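Local coordinates for protein dihydropteroate synthase (Anaplasma phagocytophilum, PDB 6UCZ) that probably joins a pterin pyrophosphate to p-aminobenzoate to give dihydropteroate in folate synthesis, and here holds pterin-6-yl-methyl-monophosphate in its pocket, at residues 105-119 with 129-143. Numbering follows the deposited sequence.
With PMM (pterin-6-yl-methyl-monophosphate), chain C.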
# COMPACT_ATOMS: atom_id res chain seq x y z
N HIS A 105 -7.87 5.38 16.21
CA HIS A 105 -8.57 6.66 16.18
C HIS A 105 -8.39 7.42 17.48
O HIS A 105 -8.26 8.65 17.47
CB HIS A 105 -10.05 6.44 15.87
CG HIS A 105 -10.31 6.10 14.43
ND1 HIS A 105 -11.57 5.82 13.95
CD2 HIS A 105 -9.47 6.00 13.38
CE1 HIS A 105 -11.49 5.55 12.66
NE2 HIS A 105 -10.23 5.66 12.29
N ASN A 106 -8.37 6.71 18.62
CA ASN A 106 -8.09 7.35 19.90
C ASN A 106 -6.76 8.08 19.87
O ASN A 106 -6.61 9.12 20.52
CB ASN A 106 -8.10 6.32 21.03
CG ASN A 106 -9.50 6.04 21.57
OD1 ASN A 106 -10.48 6.65 21.13
ND2 ASN A 106 -9.60 5.13 22.53
N ALA A 107 -5.81 7.58 19.09
CA ALA A 107 -4.49 8.18 18.96
C ALA A 107 -4.36 9.08 17.73
O ALA A 107 -3.25 9.50 17.40
CB ALA A 107 -3.42 7.09 18.90
N HIS A 108 -5.48 9.37 17.05
CA HIS A 108 -5.49 10.19 15.84
C HIS A 108 -4.63 9.56 14.75
O HIS A 108 -3.90 10.24 14.03
CB HIS A 108 -5.07 11.63 16.14
CG HIS A 108 -5.93 12.30 17.17
ND1 HIS A 108 -5.42 13.03 18.22
CD2 HIS A 108 -7.28 12.35 17.30
CE1 HIS A 108 -6.41 13.49 18.96
NE2 HIS A 108 -7.55 13.10 18.42
N VAL A 109 -4.69 8.23 14.67
CA VAL A 109 -4.04 7.46 13.63
C VAL A 109 -5.13 6.85 12.75
O VAL A 109 -6.18 6.42 13.25
CB VAL A 109 -3.13 6.38 14.25
CG1 VAL A 109 -2.57 5.45 13.18
CG2 VAL A 109 -1.99 7.04 15.06
N GLU A 110 -4.92 6.87 11.44
CA GLU A 110 -5.93 6.33 10.54
C GLU A 110 -5.74 4.83 10.34
O GLU A 110 -4.71 4.25 10.68
CB GLU A 110 -5.90 7.05 9.20
CG GLU A 110 -6.22 8.53 9.32
CD GLU A 110 -6.06 9.27 8.01
OE1 GLU A 110 -4.91 9.41 7.54
OE2 GLU A 110 -7.10 9.68 7.44
N VAL A 111 -6.76 4.19 9.77
CA VAL A 111 -6.75 2.76 9.50
C VAL A 111 -7.07 2.53 8.02
O VAL A 111 -7.99 3.15 7.48
CB VAL A 111 -7.74 1.99 10.40
CG1 VAL A 111 -7.69 0.48 10.12
CG2 VAL A 111 -7.48 2.30 11.87
N SER A 112 -6.31 1.64 7.39
CA SER A 112 -6.46 1.26 5.99
C SER A 112 -6.80 -0.22 5.92
O SER A 112 -6.27 -1.02 6.70
CB SER A 112 -5.16 1.56 5.21
OG SER A 112 -5.27 1.15 3.86
N ILE A 113 -7.68 -0.60 5.00
CA ILE A 113 -7.99 -2.02 4.79
C ILE A 113 -7.31 -2.47 3.50
O ILE A 113 -7.61 -1.96 2.41
CB ILE A 113 -9.51 -2.29 4.77
CG1 ILE A 113 -9.80 -3.77 4.47
CG2 ILE A 113 -10.26 -1.40 3.78
CD1 ILE A 113 -9.21 -4.73 5.49
N ASP A 114 -6.37 -3.39 3.62
CA ASP A 114 -5.62 -3.89 2.47
C ASP A 114 -6.37 -5.11 1.97
O ASP A 114 -6.30 -6.19 2.56
CB ASP A 114 -4.18 -4.23 2.86
CG ASP A 114 -3.33 -4.68 1.68
OD1 ASP A 114 -3.86 -4.96 0.58
OD2 ASP A 114 -2.09 -4.72 1.86
N THR A 115 -7.14 -4.93 0.89
CA THR A 115 -7.95 -6.01 0.36
C THR A 115 -8.15 -5.79 -1.13
O THR A 115 -8.10 -4.66 -1.61
CB THR A 115 -9.31 -6.10 1.06
OG1 THR A 115 -10.07 -7.19 0.52
CG2 THR A 115 -10.11 -4.82 0.87
N ARG A 116 -8.36 -6.89 -1.84
CA ARG A 116 -8.81 -6.82 -3.22
C ARG A 116 -10.32 -7.02 -3.36
O ARG A 116 -10.84 -6.91 -4.47
CB ARG A 116 -8.06 -7.85 -4.07
CG ARG A 116 -8.57 -9.27 -3.90
CD ARG A 116 -7.70 -10.23 -4.67
NE ARG A 116 -6.41 -10.37 -3.99
CZ ARG A 116 -5.55 -11.36 -4.21
NH1 ARG A 116 -5.84 -12.32 -5.08
NH2 ARG A 116 -4.40 -11.39 -3.55
N ASN A 117 -11.04 -7.29 -2.26
CA ASN A 117 -12.46 -7.67 -2.29
C ASN A 117 -13.34 -6.51 -1.84
O ASN A 117 -13.19 -6.01 -0.72
CB ASN A 117 -12.71 -8.88 -1.39
CG ASN A 117 -11.98 -10.12 -1.85
OD1 ASN A 117 -12.02 -10.47 -3.02
ND2 ASN A 117 -11.30 -10.79 -0.93
N ALA A 118 -14.31 -6.13 -2.68
CA ALA A 118 -15.17 -5.00 -2.36
C ALA A 118 -15.99 -5.25 -1.09
O ALA A 118 -16.19 -4.33 -0.29
CB ALA A 118 -16.10 -4.70 -3.54
N LYS A 119 -16.45 -6.48 -0.88
CA LYS A 119 -17.24 -6.78 0.32
C LYS A 119 -16.43 -6.57 1.58
O LYS A 119 -16.94 -6.03 2.58
CB LYS A 119 -17.76 -8.21 0.27
CG LYS A 119 -18.68 -8.59 1.43
CD LYS A 119 -19.79 -7.57 1.68
CE LYS A 119 -20.98 -7.80 0.78
NZ LYS A 119 -22.23 -7.26 1.40
N VAL A 129 -12.99 2.29 9.05
CA VAL A 129 -11.66 2.53 8.48
C VAL A 129 -11.69 3.77 7.59
O VAL A 129 -12.75 4.24 7.14
CB VAL A 129 -11.08 1.32 7.72
CG1 VAL A 129 -11.01 0.10 8.62
CG2 VAL A 129 -11.84 1.03 6.42
N ASP A 130 -10.51 4.33 7.38
CA ASP A 130 -10.33 5.59 6.67
C ASP A 130 -9.89 5.43 5.23
O ASP A 130 -10.14 6.32 4.42
CB ASP A 130 -9.28 6.45 7.41
CG ASP A 130 -9.67 6.69 8.85
OD1 ASP A 130 -10.50 7.59 9.08
OD2 ASP A 130 -9.19 5.97 9.75
N TYR A 131 -9.24 4.32 4.89
CA TYR A 131 -8.75 4.08 3.54
C TYR A 131 -9.14 2.69 3.09
O TYR A 131 -9.11 1.75 3.89
CB TYR A 131 -7.20 4.16 3.43
CG TYR A 131 -6.52 5.43 3.86
CD1 TYR A 131 -6.32 5.73 5.21
CD2 TYR A 131 -6.02 6.31 2.92
CE1 TYR A 131 -5.68 6.90 5.60
CE2 TYR A 131 -5.38 7.47 3.28
CZ TYR A 131 -5.21 7.77 4.62
OH TYR A 131 -4.57 8.93 4.96
N ILE A 132 -9.46 2.56 1.81
CA ILE A 132 -9.35 1.28 1.11
C ILE A 132 -7.98 1.23 0.45
O ILE A 132 -7.65 2.07 -0.39
CB ILE A 132 -10.44 1.09 0.06
CG1 ILE A 132 -11.84 1.32 0.62
CG2 ILE A 132 -10.33 -0.32 -0.55
CD1 ILE A 132 -12.90 1.32 -0.46
N ASN A 133 -7.17 0.26 0.83
CA ASN A 133 -5.92 0.01 0.12
C ASN A 133 -6.24 -1.10 -0.88
O ASN A 133 -6.06 -2.28 -0.60
CB ASN A 133 -4.79 -0.35 1.08
CG ASN A 133 -3.53 -0.77 0.36
OD1 ASN A 133 -3.37 -0.52 -0.84
ND2 ASN A 133 -2.65 -1.43 1.09
N ASP A 134 -6.75 -0.71 -2.05
CA ASP A 134 -7.24 -1.67 -3.04
C ASP A 134 -6.05 -2.23 -3.79
O ASP A 134 -5.71 -1.78 -4.89
CB ASP A 134 -8.24 -1.04 -3.99
CG ASP A 134 -8.73 -2.03 -5.06
OD1 ASP A 134 -8.51 -3.25 -4.91
OD2 ASP A 134 -9.34 -1.57 -6.05
N GLN A 135 -5.45 -3.27 -3.21
CA GLN A 135 -4.29 -3.90 -3.83
C GLN A 135 -4.65 -4.57 -5.16
O GLN A 135 -3.76 -4.82 -5.98
CB GLN A 135 -3.74 -4.94 -2.86
CG GLN A 135 -2.47 -5.61 -3.27
CD GLN A 135 -2.17 -6.83 -2.43
OE1 GLN A 135 -1.49 -7.75 -2.88
NE2 GLN A 135 -2.69 -6.85 -1.19
N GLY A 136 -5.94 -4.78 -5.42
CA GLY A 136 -6.35 -5.32 -6.70
C GLY A 136 -6.54 -4.28 -7.77
O GLY A 136 -6.69 -4.65 -8.95
N GLY A 137 -6.54 -3.00 -7.42
CA GLY A 137 -6.72 -1.95 -8.41
C GLY A 137 -8.00 -2.12 -9.21
O GLY A 137 -7.97 -2.17 -10.44
N LEU A 138 -9.13 -2.24 -8.51
CA LEU A 138 -10.44 -2.44 -9.13
C LEU A 138 -10.52 -3.79 -9.85
O LEU A 138 -11.22 -3.93 -10.85
CB LEU A 138 -10.81 -1.30 -10.08
CG LEU A 138 -10.54 0.12 -9.57
CD1 LEU A 138 -11.11 1.13 -10.55
CD2 LEU A 138 -11.08 0.32 -8.15
N LEU A 139 -9.75 -4.77 -9.38
CA LEU A 139 -9.95 -6.13 -9.85
C LEU A 139 -11.36 -6.61 -9.51
O LEU A 139 -11.98 -7.35 -10.28
CB LEU A 139 -8.88 -7.05 -9.25
CG LEU A 139 -8.89 -8.55 -9.56
CD1 LEU A 139 -8.73 -8.84 -11.05
CD2 LEU A 139 -7.76 -9.17 -8.76
N ASP A 140 -11.86 -6.23 -8.33
CA ASP A 140 -13.28 -6.42 -8.01
C ASP A 140 -14.08 -5.31 -8.67
O ASP A 140 -13.90 -4.13 -8.32
CB ASP A 140 -13.48 -6.41 -6.50
CG ASP A 140 -14.88 -6.86 -6.09
OD1 ASP A 140 -15.85 -6.61 -6.83
OD2 ASP A 140 -15.01 -7.45 -4.99
N PRO A 141 -14.97 -5.62 -9.63
CA PRO A 141 -15.72 -4.55 -10.32
C PRO A 141 -16.67 -3.78 -9.42
O PRO A 141 -17.17 -2.73 -9.84
CB PRO A 141 -16.48 -5.31 -11.41
CG PRO A 141 -15.82 -6.64 -11.52
CD PRO A 141 -15.27 -6.95 -10.16
N ASP A 142 -16.97 -4.27 -8.22
CA ASP A 142 -17.80 -3.55 -7.26
C ASP A 142 -17.00 -2.59 -6.40
O ASP A 142 -17.60 -1.86 -5.60
CB ASP A 142 -18.55 -4.52 -6.34
CG ASP A 142 -19.64 -5.28 -7.07
OD1 ASP A 142 -20.24 -4.71 -8.01
OD2 ASP A 142 -19.89 -6.44 -6.70
N MET A 143 -15.67 -2.59 -6.51
CA MET A 143 -14.89 -1.70 -5.66
C MET A 143 -15.25 -0.23 -5.88
O MET A 143 -15.39 0.49 -4.87
CB MET A 143 -13.39 -1.94 -5.86
CG MET A 143 -12.53 -1.30 -4.77
SD MET A 143 -12.80 -2.02 -3.13
CE MET A 143 -11.68 -3.41 -3.07
N5 PMM C . 2.50 -4.70 -1.21
C6 PMM C . 1.96 -5.74 -0.58
C7 PMM C . 0.66 -5.70 -0.10
N8 PMM C . -0.15 -4.65 -0.24
N1 PMM C . -0.44 -2.52 -0.99
C2 PMM C . 0.03 -1.45 -1.62
N2 PMM C . -0.76 -0.38 -1.79
N3 PMM C . 1.30 -1.38 -2.13
C4 PMM C . 2.23 -2.39 -2.07
O4 PMM C . 3.34 -2.26 -2.58
C4A PMM C . 1.74 -3.60 -1.38
C8A PMM C . 0.40 -3.61 -0.87
C9 PMM C . 2.83 -6.97 -0.47
O10 PMM C . 3.90 -6.72 0.47
PA PMM C . 3.95 -7.42 1.93
O1P PMM C . 5.33 -7.05 2.48
O2P PMM C . 3.94 -8.93 1.71
O3P PMM C . 2.81 -6.94 2.77
O HOH W 1 -10.02 -5.06 -6.30
O HOH W 2 -15.93 -8.87 -2.35
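Asp114 and Asn133 lie side by side on adjacent parallel strands, 110-115 and 131-134; both leave the same face of the sheet, and their ends reach the pterin. With helix 118-127 as the crossover, the strands form a beta-alpha-beta unit of the TIM barrel of dihydropteroate synthases, whose pocket sits at the C-terminal strand ends. Backbone bonds such as Ile113 N to Tyr131 O (3.0 Å) fix their register.

Asn133 can be followed outward. Its CB packs on Ser112 OG and approaches Ile113 O. With CG anti to the backbone N (chi1 174°), the amide reaches N1 and N2 of the pterin: CG lies 3.5 Å from PMM N2, OD1 accepts from PMM N2 at 2.8 Å, nearly straight at 176°, and ND2 donates to PMM N1. Asp71 holds both Ser112 OG and Asn133 ND2. An asparagine suits this place because one flat group offers both an acceptor and a donor. Beside it, Asp114 OD2 comes within 2.9 Å of PMM N8 and is salt-bridged to Arg274; OD1 takes a bond from Gln135 NE2 (2.8 Å), which steadies the carboxylate's rotation.

At the opposite strand ends, a carboxylate suits Asp130 because OD2 can accept twice: from His105 NE2 on its syn lone pair (2.8 Å) and Val111 N on its anti lone pair. Tyr131 OH donates to Glu110 OE1 from above the carboxylate plane; OE2 forms a salt bridge with Lys153, which probably offsets the charge of Glu110 near Asp130. Beyond the strands, Asp140 ties backbone N-H groups of both segments, OD2 accepting from Ala118 N (2.8 Å) at the start of helix 118-127 and OD1 from Asp142 N, capping its own turn; the small Ala118 lets Asp142 and Met143 pack close.

Asn133's complementary pair to N2 and N1 is consistent with the pterin being read by its hydrogen-bonding pattern.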